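Local coordinates for DUF2442 domain-containing protein (Nitrosomonas europaea, PDB 2AUW) that is of unknown function but may bind DNA, joining a small alpha-beta domain to a helical bundle with a putative helix-turn-helix, at residues F7-A13 / T24-T28; E30-V36 / Y80-Q86; W98-L104 / C138-E142. One frame throughout, in Å; residues are numbered along the deposited sequence.

How the contacts relate
The three contacts follow one another along the chain, each closing before the next opens. Contacts 1 and 2 belong to the same alpha-beta unit, with centres about 11 Å apart. They share an antiparallel sheet, in which strand 21-26 lies between strands 11-16 and 31-35. Helix 76-86 crosses this sheet, and Tyr80 on it touches Phe7 and Trp26 of contact 1. Contact 3 lies in the helical C-terminal part, with its centre about 27 Å from that of contact 1 and 23 Å from that of contact 2. Helix 92-101 follows helix 76-86 in the chain and so leads from the sheet unit to the helices that may contact DNA.

Contact 1 of 3, residues F7-A13 / T24-T28; sequences FFPKLTA and TTWST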
loop_
_atom_site.group_PDB
_atom_site.type_symbol
_atom_site.label_atom_id
_atom_site.label_comp_id
_atom_site.label_asym_id
_atom_site.label_seq_id
_atom_site.Cartn_x
_atom_site.Cartn_y
_atom_site.Cartn_z
ATOM N N PHE B 7 -5.802 -9.217 -1.930
ATOM C CA PHE B 7 -5.392 -10.351 -2.756
ATOM C C PHE B 7 -4.919 -9.817 -4.116
ATOM O O PHE B 7 -5.676 -9.218 -4.924
ATOM C CB PHE B 7 -6.531 -11.394 -2.868
ATOM C CG PHE B 7 -6.186 -12.612 -3.708
ATOM C CD1 PHE B 7 -5.316 -13.599 -3.234
ATOM C CD2 PHE B 7 -6.761 -12.779 -4.970
ATOM C CE1 PHE B 7 -4.992 -14.724 -4.036
ATOM C CE2 PHE B 7 -6.456 -13.907 -5.769
ATOM C CZ PHE B 7 -5.565 -14.882 -5.290
ATOM N N PHE B 8 -3.639 -10.001 -4.346
ATOM C CA PHE B 8 -2.980 -9.396 -5.501
ATOM C C PHE B 8 -3.471 -9.997 -6.856
ATOM O O PHE B 8 -3.955 -9.261 -7.713
ATOM C CB PHE B 8 -1.438 -9.416 -5.337
ATOM C CG PHE B 8 -0.696 -9.012 -6.603
ATOM C CD1 PHE B 8 -0.560 -7.659 -6.943
ATOM C CD2 PHE B 8 -0.202 -9.981 -7.480
ATOM C CE1 PHE B 8 0.086 -7.268 -8.136
ATOM C CE2 PHE B 8 0.448 -9.621 -8.665
ATOM C CZ PHE B 8 0.602 -8.249 -8.998
ATOM N N PRO B 9 -3.424 -11.328 -7.027
ATOM C CA PRO B 9 -3.825 -11.860 -8.360
ATOM C C PRO B 9 -5.272 -11.562 -8.782
ATOM O O PRO B 9 -6.199 -11.529 -7.951
ATOM C CB PRO B 9 -3.636 -13.385 -8.200
ATOM C CG PRO B 9 -2.697 -13.528 -7.065
ATOM C CD PRO B 9 -3.048 -12.423 -6.116
ATOM N N LYS B 10 -5.468 -11.322 -10.078
ATOM C CA LYS B 10 -6.809 -11.165 -10.634
ATOM C C LYS B 10 -7.114 -12.415 -11.441
ATOM O O LYS B 10 -6.253 -12.914 -12.141
ATOM C CB LYS B 10 -6.886 -9.948 -11.583
ATOM C CG LYS B 10 -6.647 -8.606 -10.891
ATOM C CD LYS B 10 -6.216 -7.539 -11.923
ATOM C CE LYS B 10 -5.475 -6.380 -11.265
ATOM N NZ LYS B 10 -6.390 -5.276 -10.833
ATOM N N LEU B 11 -8.322 -12.927 -11.291
ATOM C CA LEU B 11 -8.796 -14.055 -12.084
ATOM C C LEU B 11 -9.210 -13.522 -13.440
ATOM O O LEU B 11 -10.177 -12.762 -13.555
ATOM C CB LEU B 11 -9.996 -14.737 -11.404
ATOM C CG LEU B 11 -10.615 -15.926 -12.140
ATOM C CD1 LEU B 11 -9.554 -17.047 -12.353
ATOM C CD2 LEU B 11 -11.864 -16.455 -11.460
ATOM N N THR B 12 -8.482 -13.955 -14.463
ATOM C CA THR B 12 -8.694 -13.449 -15.822
ATOM C C THR B 12 -9.345 -14.433 -16.784
ATOM O O THR B 12 -9.764 -14.023 -17.869
ATOM C CB THR B 12 -7.363 -12.944 -16.438
ATOM O OG1 THR B 12 -6.423 -14.031 -16.533
ATOM C CG2 THR B 12 -6.740 -11.880 -15.575
ATOM N N ALA B 13 -9.432 -15.725 -16.417
ATOM C CA ALA B 13 -10.172 -16.708 -17.203
ATOM C C ALA B 13 -10.409 -17.939 -16.344
ATOM O O ALA B 13 -9.529 -18.332 -15.568
ATOM C CB ALA B 13 -9.369 -17.125 -18.470
ATOM N N THR B 24 -7.650 -22.222 -14.498
ATOM C CA THR B 24 -7.818 -20.812 -14.076
ATOM C C THR B 24 -6.615 -20.040 -14.580
ATOM O O THR B 24 -5.499 -20.509 -14.449
ATOM C CB THR B 24 -7.939 -20.669 -12.533
ATOM O OG1 THR B 24 -6.820 -21.318 -11.902
ATOM C CG2 THR B 24 -9.247 -21.317 -12.052
ATOM N N THR B 25 -6.865 -18.869 -15.160
ATOM C CA THR B 25 -5.786 -17.990 -15.637
ATOM C C THR B 25 -5.835 -16.690 -14.827
ATOM O O THR B 25 -6.914 -16.155 -14.544
ATOM C CB THR B 25 -5.931 -17.672 -17.154
ATOM O OG1 THR B 25 -6.062 -18.907 -17.887
ATOM C CG2 THR B 25 -4.713 -16.911 -17.648
ATOM N N TRP B 26 -4.663 -16.193 -14.492
ATOM C CA TRP B 26 -4.513 -15.099 -13.547
ATOM C C TRP B 26 -3.673 -13.961 -14.142
ATOM O O TRP B 26 -2.842 -14.200 -14.993
ATOM C CB TRP B 26 -3.883 -15.618 -12.247
ATOM C CG TRP B 26 -4.662 -16.808 -11.676
ATOM C CD1 TRP B 26 -4.524 -18.126 -12.037
ATOM C CD2 TRP B 26 -5.713 -16.762 -10.699
ATOM N NE1 TRP B 26 -5.424 -18.916 -11.334
ATOM C CE2 TRP B 26 -6.171 -18.103 -10.510
ATOM C CE3 TRP B 26 -6.311 -15.725 -9.953
ATOM C CZ2 TRP B 26 -7.191 -18.430 -9.592
ATOM C CZ3 TRP B 26 -7.337 -16.053 -9.029
ATOM C CH2 TRP B 26 -7.756 -17.403 -8.862
ATOM N N SER B 27 -3.889 -12.743 -13.638
ATOM C CA SER B 27 -3.072 -11.567 -13.978
ATOM C C SER B 27 -1.573 -11.693 -13.663
ATOM O O SER B 27 -0.772 -10.820 -14.079
ATOM C CB SER B 27 -3.632 -10.348 -13.244
ATOM O OG SER B 27 -3.338 -10.472 -11.861
ATOM N N THR B 28 -1.179 -12.751 -12.948
ATOM C CA THR B 28 0.224 -13.059 -12.668
ATOM C C THR B 28 0.903 -13.773 -13.835
ATOM O O THR B 28 2.113 -14.032 -13.783
ATOM C CB THR B 28 0.349 -14.018 -11.480
ATOM O OG1 THR B 28 -0.470 -15.157 -11.767
ATOM C CG2 THR B 28 -0.127 -13.347 -10.146
HETATM O O HOH W 1 -2.994 -8.540 -10.362
HETATM O O HOH W 2 -3.981 -12.933 -17.387
HETATM O O HOH W 3 -8.283 -20.498 -17.690
#
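Five hydrogen bonds hold this antiparallel beta hairpin around a classic beta bulge. At the bulge, Thr12 and Ala13 both face Thr25. Thr25 O accepts from Thr12 N at 2.7 Å and from Ala13 N at 3.2 Å, and Thr25 N donates back to Ala13 O at 2.7 Å. The extra residue shifts the register by one between the Leu11-Trp26 and Ala13-Thr25 pairs. Past the strand ends, Ser27 N gives a 2.8 Å bond to Lys10 O. The Ser27 side chain, in the p rotamer, accepts from Lys10 N through OG at 2.9 Å. A water joins Ser27 OG to Phe8 O.

On the Leu11-Trp26 face the packing centres on the indole. Leu11 CD1 sits 3.8 Å from the centroid of the Trp26 six-membered ring, nearly on its normal, as a CH-pi contact. Pro9 CB reaches Trp26 CE3 at 4.0 Å, and the edge of Phe7 brings CE2 to 4.0 Å from Trp26 CZ3. Tyr80 of helix 76-86 meets both Phe7 and Trp26 edge-to-face, so this side of the hairpin forms part of the core between sheet and helix. Thr24 OG1 is also bonded to Leu32 O on the next strand. The indole is tied to this same hydroxyl: Trp26 NE1 donates to Thr24 OG1 at 2.8 Å.

Contact 2 of 3, residues E30-V36 / Y80-Q86; sequences EVLEVDV and YAWAKEQ
A helix packs across one face of an antiparallel sheet here, its axis almost perpendicular to the edge strand. Strand 31-35 is extended, and residues from Tyr80 on continue helix 76-86 as alpha helix. The axes approach to 7.4 Å at 87°. Val34 lies over Ala83, with their CA atoms 4.7 Å apart.

Ala83, with only a methyl group, sits at the closest approach, between Leu32 and Val34. Leu32 (m, t) puts CB 4.0 Å from Ala83 CB and CD1 3.9 Å from Tyr80 CE1. Val34 (p) brings its CB 3.9 Å from Ala83 CB and its CG2 3.8 Å from Trp82 CB. Trp82 has chi1 m and chi2 near -20°, and the edge of its ring brings CZ3 to 4.1 Å from Val36 CG1.

Polar groups flank this core. Glu30 (m, t, chi3 near -62°), just before the strand, points toward the helix. Its OE1 accepts from Tyr80 OH at 2.6 Å, and its OE2 forms a salt bridge with Lys84 NZ at 3.0 Å. Tyr80 is t; Lys84 runs m, m, t, p. Thr28 also bonds Glu30 OE1. A water donates to Glu33 O at 2.8 Å and to Ala83 O at 2.6 Å. Toward the strand's other end, Gln86 (m, t, chi3 near 22°) uses its amide like a strand partner. Its OE1 accepts from Asp35 N at 2.7 Å, while Gln86 NE2 donates to Asp35 O, also at 2.7 Å.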
loop_
_atom_site.group_PDB
_atom_site.type_symbol
_atom_site.label_atom_id
_atom_site.label_comp_id
_atom_site.label_asym_id
_atom_site.label_seq_id
_atom_site.Cartn_x
_atom_site.Cartn_y
_atom_site.Cartn_z
ATOM N N GLU B 30 0.058 -16.863 -14.438
ATOM C CA GLU B 30 -0.128 -18.279 -14.090
ATOM C C GLU B 30 -1.384 -18.875 -14.694
ATOM O O GLU B 30 -2.423 -18.230 -14.786
ATOM C CB GLU B 30 -0.135 -18.496 -12.564
ATOM C CG GLU B 30 1.135 -18.145 -11.870
ATOM C CD GLU B 30 0.884 -17.994 -10.378
ATOM O OE1 GLU B 30 0.099 -17.101 -10.001
ATOM O OE2 GLU B 30 1.409 -18.817 -9.623
ATOM N N VAL B 31 -1.274 -20.126 -15.102
ATOM C CA VAL B 31 -2.402 -20.915 -15.573
ATOM C C VAL B 31 -2.405 -22.158 -14.666
ATOM O O VAL B 31 -1.454 -22.928 -14.650
ATOM C CB VAL B 31 -2.280 -21.306 -17.064
ATOM C CG1 VAL B 31 -3.484 -22.172 -17.478
ATOM C CG2 VAL B 31 -2.218 -20.054 -17.931
ATOM N N LEU B 32 -3.416 -22.254 -13.820
ATOM C CA LEU B 32 -3.421 -23.257 -12.738
ATOM C C LEU B 32 -4.692 -24.074 -12.833
ATOM O O LEU B 32 -5.776 -23.541 -13.016
ATOM C CB LEU B 32 -3.380 -22.573 -11.358
ATOM C CG LEU B 32 -2.309 -21.517 -11.099
ATOM C CD1 LEU B 32 -2.565 -20.864 -9.752
ATOM C CD2 LEU B 32 -0.954 -22.167 -11.130
ATOM N N GLU B 33 -4.560 -25.374 -12.670
ATOM C CA GLU B 33 -5.724 -26.238 -12.644
ATOM C C GLU B 33 -6.043 -26.594 -11.194
ATOM O O GLU B 33 -5.174 -26.604 -10.324
ATOM C CB GLU B 33 -5.508 -27.509 -13.488
ATOM C CG GLU B 33 -5.361 -27.227 -15.031
ATOM C CD GLU B 33 -5.144 -28.489 -15.883
ATOM O OE1 GLU B 33 -5.306 -29.622 -15.373
ATOM O OE2 GLU B 33 -4.819 -28.330 -17.090
ATOM N N VAL B 34 -7.305 -26.906 -10.958
ATOM C CA VAL B 34 -7.736 -27.149 -9.579
ATOM C C VAL B 34 -8.992 -28.013 -9.593
ATOM O O VAL B 34 -9.924 -27.775 -10.390
ATOM C CB VAL B 34 -8.025 -25.804 -8.863
ATOM C CG1 VAL B 34 -9.137 -25.038 -9.562
ATOM C CG2 VAL B 34 -8.341 -26.026 -7.330
ATOM N N ASP B 35 -9.029 -28.986 -8.692
ATOM C CA ASP B 35 -10.217 -29.838 -8.542
ATOM C C ASP B 35 -11.121 -29.214 -7.492
ATOM O O ASP B 35 -10.652 -28.810 -6.405
ATOM C CB ASP B 35 -9.792 -31.236 -8.107
ATOM C CG ASP B 35 -10.882 -32.270 -8.325
ATOM O OD1 ASP B 35 -11.923 -32.203 -7.665
ATOM O OD2 ASP B 35 -10.687 -33.146 -9.174
ATOM N N VAL B 36 -12.407 -29.105 -7.814
ATOM C CA VAL B 36 -13.392 -28.586 -6.864
ATOM C C VAL B 36 -14.463 -29.636 -6.507
ATOM O O VAL B 36 -15.444 -29.297 -5.885
ATOM C CB VAL B 36 -14.086 -27.272 -7.325
ATOM C CG1 VAL B 36 -13.089 -26.111 -7.341
ATOM C CG2 VAL B 36 -14.757 -27.455 -8.727
ATOM N N TYR B 80 -7.656 -19.774 -5.845
ATOM C CA TYR B 80 -6.201 -19.675 -6.018
ATOM C C TYR B 80 -5.435 -20.516 -4.971
ATOM O O TYR B 80 -4.545 -21.323 -5.313
ATOM C CB TYR B 80 -5.808 -18.185 -5.976
ATOM C CG TYR B 80 -4.410 -17.890 -6.384
ATOM C CD1 TYR B 80 -4.087 -17.663 -7.743
ATOM C CD2 TYR B 80 -3.402 -17.796 -5.438
ATOM C CE1 TYR B 80 -2.793 -17.362 -8.127
ATOM C CE2 TYR B 80 -2.091 -17.515 -5.818
ATOM C CZ TYR B 80 -1.804 -17.299 -7.168
ATOM O OH TYR B 80 -0.508 -17.000 -7.494
ATOM N N ALA B 81 -5.781 -20.327 -3.692
ATOM C CA ALA B 81 -5.181 -21.113 -2.597
ATOM C C ALA B 81 -5.304 -22.632 -2.809
ATOM O O ALA B 81 -4.321 -23.373 -2.596
ATOM C CB ALA B 81 -5.804 -20.732 -1.264
ATOM N N TRP B 82 -6.487 -23.081 -3.220
ATOM C CA TRP B 82 -6.723 -24.536 -3.425
ATOM C C TRP B 82 -5.868 -25.043 -4.563
ATOM O O TRP B 82 -5.351 -26.162 -4.505
ATOM C CB TRP B 82 -8.183 -24.841 -3.752
ATOM C CG TRP B 82 -9.149 -24.321 -2.753
ATOM C CD1 TRP B 82 -8.865 -23.973 -1.467
ATOM C CD2 TRP B 82 -10.543 -24.086 -2.940
ATOM N NE1 TRP B 82 -9.994 -23.514 -0.839
ATOM C CE2 TRP B 82 -11.039 -23.570 -1.718
ATOM C CE3 TRP B 82 -11.432 -24.247 -4.019
ATOM C CZ2 TRP B 82 -12.379 -23.211 -1.547
ATOM C CZ3 TRP B 82 -12.759 -23.909 -3.841
ATOM C CH2 TRP B 82 -13.216 -23.377 -2.605
ATOM N N ALA B 83 -5.699 -24.202 -5.592
ATOM C CA ALA B 83 -4.910 -24.600 -6.748
ATOM C C ALA B 83 -3.471 -24.802 -6.301
ATOM O O ALA B 83 -2.812 -25.803 -6.671
ATOM C CB ALA B 83 -5.000 -23.528 -7.863
ATOM N N LYS B 84 -2.961 -23.856 -5.501
ATOM C CA LYS B 84 -1.580 -23.982 -4.969
ATOM C C LYS B 84 -1.416 -25.233 -4.083
ATOM O O LYS B 84 -0.482 -26.047 -4.258
ATOM C CB LYS B 84 -1.165 -22.725 -4.198
ATOM C CG LYS B 84 -0.965 -21.480 -5.093
ATOM C CD LYS B 84 -0.158 -21.837 -6.344
ATOM C CE LYS B 84 -0.007 -20.657 -7.300
ATOM N NZ LYS B 84 1.191 -19.930 -6.878
ATOM N N GLU B 85 -2.331 -25.382 -3.132
ATOM C CA GLU B 85 -2.313 -26.497 -2.180
ATOM C C GLU B 85 -2.379 -27.859 -2.894
ATOM O O GLU B 85 -1.581 -28.779 -2.606
ATOM C CB GLU B 85 -3.451 -26.297 -1.178
ATOM C CG GLU B 85 -3.195 -25.102 -0.222
ATOM C CD GLU B 85 -4.432 -24.665 0.526
ATOM O OE1 GLU B 85 -5.409 -25.451 0.522
ATOM O OE2 GLU B 85 -4.443 -23.555 1.132
ATOM N N GLN B 86 -3.243 -27.962 -3.886
ATOM C CA GLN B 86 -3.350 -29.197 -4.670
ATOM C C GLN B 86 -2.096 -29.521 -5.493
ATOM O O GLN B 86 -1.893 -30.676 -5.870
ATOM C CB GLN B 86 -4.587 -29.175 -5.567
ATOM C CG GLN B 86 -5.888 -29.278 -4.813
ATOM C CD GLN B 86 -7.075 -29.183 -5.733
ATOM O OE1 GLN B 86 -6.965 -29.443 -6.938
ATOM N NE2 GLN B 86 -8.220 -28.791 -5.184
HETATM O O HOH W 4 -3.122 -27.519 -8.665
#

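Contact 3 of 3, residues W98-L104 / C138-E142; sequences WMHRNNL and CLGWE
Trp98 (t, chi2 near 85°), at the end of helix 92-101, forms the apolar centre. Residues 138-142 are helical. The CA atoms of Trp98 and Cys138 are 7.2 Å apart, those of Asn102 and Glu142 8.1 Å. Cys138 (m) covers one indole face, CB 3.4 Å from the centroid of the Trp98 five-membered ring and SG 3.7 Å from that of the six-membered ring, a sulfur-aromatic contact. Trp141 (t, chi2 near 89°) offers its face to the edge of Trp98, with six-membered centroids 5.8 Å apart and planes at 80°. Leu104 CD2 meets Trp141 CH2 at 3.8 Å. At the polar edge Arg101 (p, t, t) joins Glu142 by a salt bridge, NE to OE2 at 2.7 Å and NH1 to OE1 at 2.9 Å. Asn102 ND2 adds 2.8 Å bonds to Glu142 OE2 and Trp98 O. A Schellman motif at Asn103 (positive phi) ends helix 92-101. Helix 106-113 completes the core, and helix 117-124 receives Met99, in a bundle consistent with a helix-turn-helix domain.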
loop_
_atom_site.group_PDB
_atom_site.type_symbol
_atom_site.label_atom_id
_atom_site.label_comp_id
_atom_site.label_asym_id
_atom_site.label_seq_id
_atom_site.Cartn_x
_atom_site.Cartn_y
_atom_site.Cartn_z
ATOM N N TRP B 98 -1.450 -19.197 9.669
ATOM C CA TRP B 98 -0.335 -19.187 10.615
ATOM C C TRP B 98 -0.201 -17.860 11.362
ATOM O O TRP B 98 0.008 -17.856 12.573
ATOM C CB TRP B 98 0.986 -19.584 9.923
ATOM C CG TRP B 98 2.216 -19.349 10.746
ATOM C CD1 TRP B 98 2.762 -20.181 11.687
ATOM C CD2 TRP B 98 3.089 -18.214 10.657
ATOM N NE1 TRP B 98 3.907 -19.609 12.214
ATOM C CE2 TRP B 98 4.127 -18.407 11.592
ATOM C CE3 TRP B 98 3.083 -17.045 9.869
ATOM C CZ2 TRP B 98 5.156 -17.478 11.770
ATOM C CZ3 TRP B 98 4.110 -16.104 10.055
ATOM C CH2 TRP B 98 5.119 -16.331 11.008
HETATM N N MSE B 99 -0.336 -16.738 10.656
HETATM C CA MSE B 99 -0.347 -15.427 11.312
HETATM C C MSE B 99 -1.539 -15.280 12.277
HETATM O O MSE B 99 -1.376 -14.896 13.454
HETATM C CB MSE B 99 -0.389 -14.298 10.275
HETATM C CG MSE B 99 0.897 -14.153 9.419
HETATM SE SE MSE B 99 0.716 -12.635 8.183
HETATM C CE MSE B 99 -1.049 -12.943 7.693
ATOM N N HIS B 100 -2.722 -15.598 11.770
ATOM C CA HIS B 100 -3.948 -15.481 12.545
ATOM C C HIS B 100 -3.910 -16.297 13.844
ATOM O O HIS B 100 -4.117 -15.748 14.941
ATOM C CB HIS B 100 -5.193 -15.813 11.714
ATOM C CG HIS B 100 -6.465 -15.396 12.391
ATOM N ND1 HIS B 100 -7.280 -16.284 13.061
ATOM C CD2 HIS B 100 -7.024 -14.172 12.564
ATOM C CE1 HIS B 100 -8.303 -15.631 13.590
ATOM N NE2 HIS B 100 -8.166 -14.348 13.311
ATOM N N ARG B 101 -3.609 -17.583 13.737
ATOM C CA ARG B 101 -3.658 -18.460 14.902
ATOM C C ARG B 101 -2.556 -18.119 15.907
ATOM O O ARG B 101 -2.614 -18.541 17.074
ATOM C CB ARG B 101 -3.582 -19.926 14.494
ATOM C CG ARG B 101 -2.268 -20.350 13.834
ATOM C CD ARG B 101 -2.368 -21.797 13.397
ATOM N NE ARG B 101 -1.102 -22.320 12.900
ATOM C CZ ARG B 101 -0.918 -22.797 11.678
ATOM N NH1 ARG B 101 0.268 -23.248 11.325
ATOM N NH2 ARG B 101 -1.923 -22.837 10.825
ATOM N N ASN B 102 -1.550 -17.368 15.463
ATOM C CA ASN B 102 -0.520 -16.900 16.379
ATOM C C ASN B 102 -0.619 -15.442 16.743
ATOM O O ASN B 102 0.294 -14.897 17.361
ATOM C CB ASN B 102 0.874 -17.246 15.859
ATOM C CG ASN B 102 1.106 -18.713 15.855
ATOM O OD1 ASN B 102 1.217 -19.328 16.907
ATOM N ND2 ASN B 102 1.140 -19.304 14.677
ATOM N N ASN B 103 -1.738 -14.816 16.376
ATOM C CA ASN B 103 -1.995 -13.385 16.594
ATOM C C ASN B 103 -0.890 -12.428 16.145
ATOM O O ASN B 103 -0.608 -11.408 16.797
ATOM C CB ASN B 103 -2.390 -13.115 18.055
ATOM C CG ASN B 103 -3.869 -13.070 18.237
ATOM O OD1 ASN B 103 -4.479 -14.024 18.712
ATOM N ND2 ASN B 103 -4.472 -11.969 17.824
ATOM N N LEU B 104 -0.277 -12.764 15.016
ATOM C CA LEU B 104 0.860 -12.013 14.485
ATOM C C LEU B 104 0.405 -10.882 13.582
ATOM O O LEU B 104 -0.577 -11.031 12.866
ATOM C CB LEU B 104 1.789 -12.948 13.686
ATOM C CG LEU B 104 2.402 -14.145 14.422
ATOM C CD1 LEU B 104 3.429 -14.839 13.551
ATOM C CD2 LEU B 104 3.037 -13.735 15.717
ATOM N N CYS B 138 7.921 -21.007 9.362
ATOM C CA CYS B 138 6.662 -20.748 10.103
ATOM C C CYS B 138 6.395 -21.863 11.112
ATOM O O CYS B 138 6.160 -21.584 12.291
ATOM C CB CYS B 138 5.445 -20.546 9.178
ATOM S SG CYS B 138 5.589 -19.140 8.032
ATOM N N LEU B 139 6.497 -23.112 10.648
ATOM C CA LEU B 139 6.246 -24.285 11.481
ATOM C C LEU B 139 7.301 -24.458 12.585
ATOM O O LEU B 139 6.970 -24.813 13.714
ATOM C CB LEU B 139 6.112 -25.561 10.625
ATOM C CG LEU B 139 4.923 -25.588 9.656
ATOM C CD1 LEU B 139 4.900 -26.874 8.831
ATOM C CD2 LEU B 139 3.610 -25.380 10.386
ATOM N N GLY B 140 8.559 -24.170 12.274
ATOM C CA GLY B 140 9.625 -24.218 13.267
ATOM C C GLY B 140 9.466 -23.178 14.352
ATOM O O GLY B 140 9.693 -23.465 15.533
ATOM N N TRP B 141 9.081 -21.965 13.956
ATOM C CA TRP B 141 8.814 -20.923 14.930
ATOM C C TRP B 141 7.656 -21.341 15.841
ATOM O O TRP B 141 7.712 -21.157 17.057
ATOM C CB TRP B 141 8.510 -19.597 14.246
ATOM C CG TRP B 141 8.214 -18.490 15.223
ATOM C CD1 TRP B 141 9.113 -17.636 15.803
ATOM C CD2 TRP B 141 6.922 -18.117 15.717
ATOM N NE1 TRP B 141 8.457 -16.765 16.656
ATOM C CE2 TRP B 141 7.110 -17.032 16.611
ATOM C CE3 TRP B 141 5.617 -18.608 15.500
ATOM C CZ2 TRP B 141 6.036 -16.408 17.278
ATOM C CZ3 TRP B 141 4.551 -17.995 16.169
ATOM C CH2 TRP B 141 4.776 -16.898 17.055
ATOM N N GLU B 142 6.610 -21.909 15.256
ATOM C CA GLU B 142 5.467 -22.405 16.048
ATOM C C GLU B 142 5.844 -23.494 17.039
ATOM O O GLU B 142 5.251 -23.587 18.115
ATOM C CB GLU B 142 4.372 -22.940 15.133
ATOM C CG GLU B 142 3.353 -21.924 14.764
ATOM C CD GLU B 142 2.095 -22.556 14.221
ATOM O OE1 GLU B 142 2.193 -23.533 13.454
ATOM O OE2 GLU B 142 1.007 -22.049 14.545
#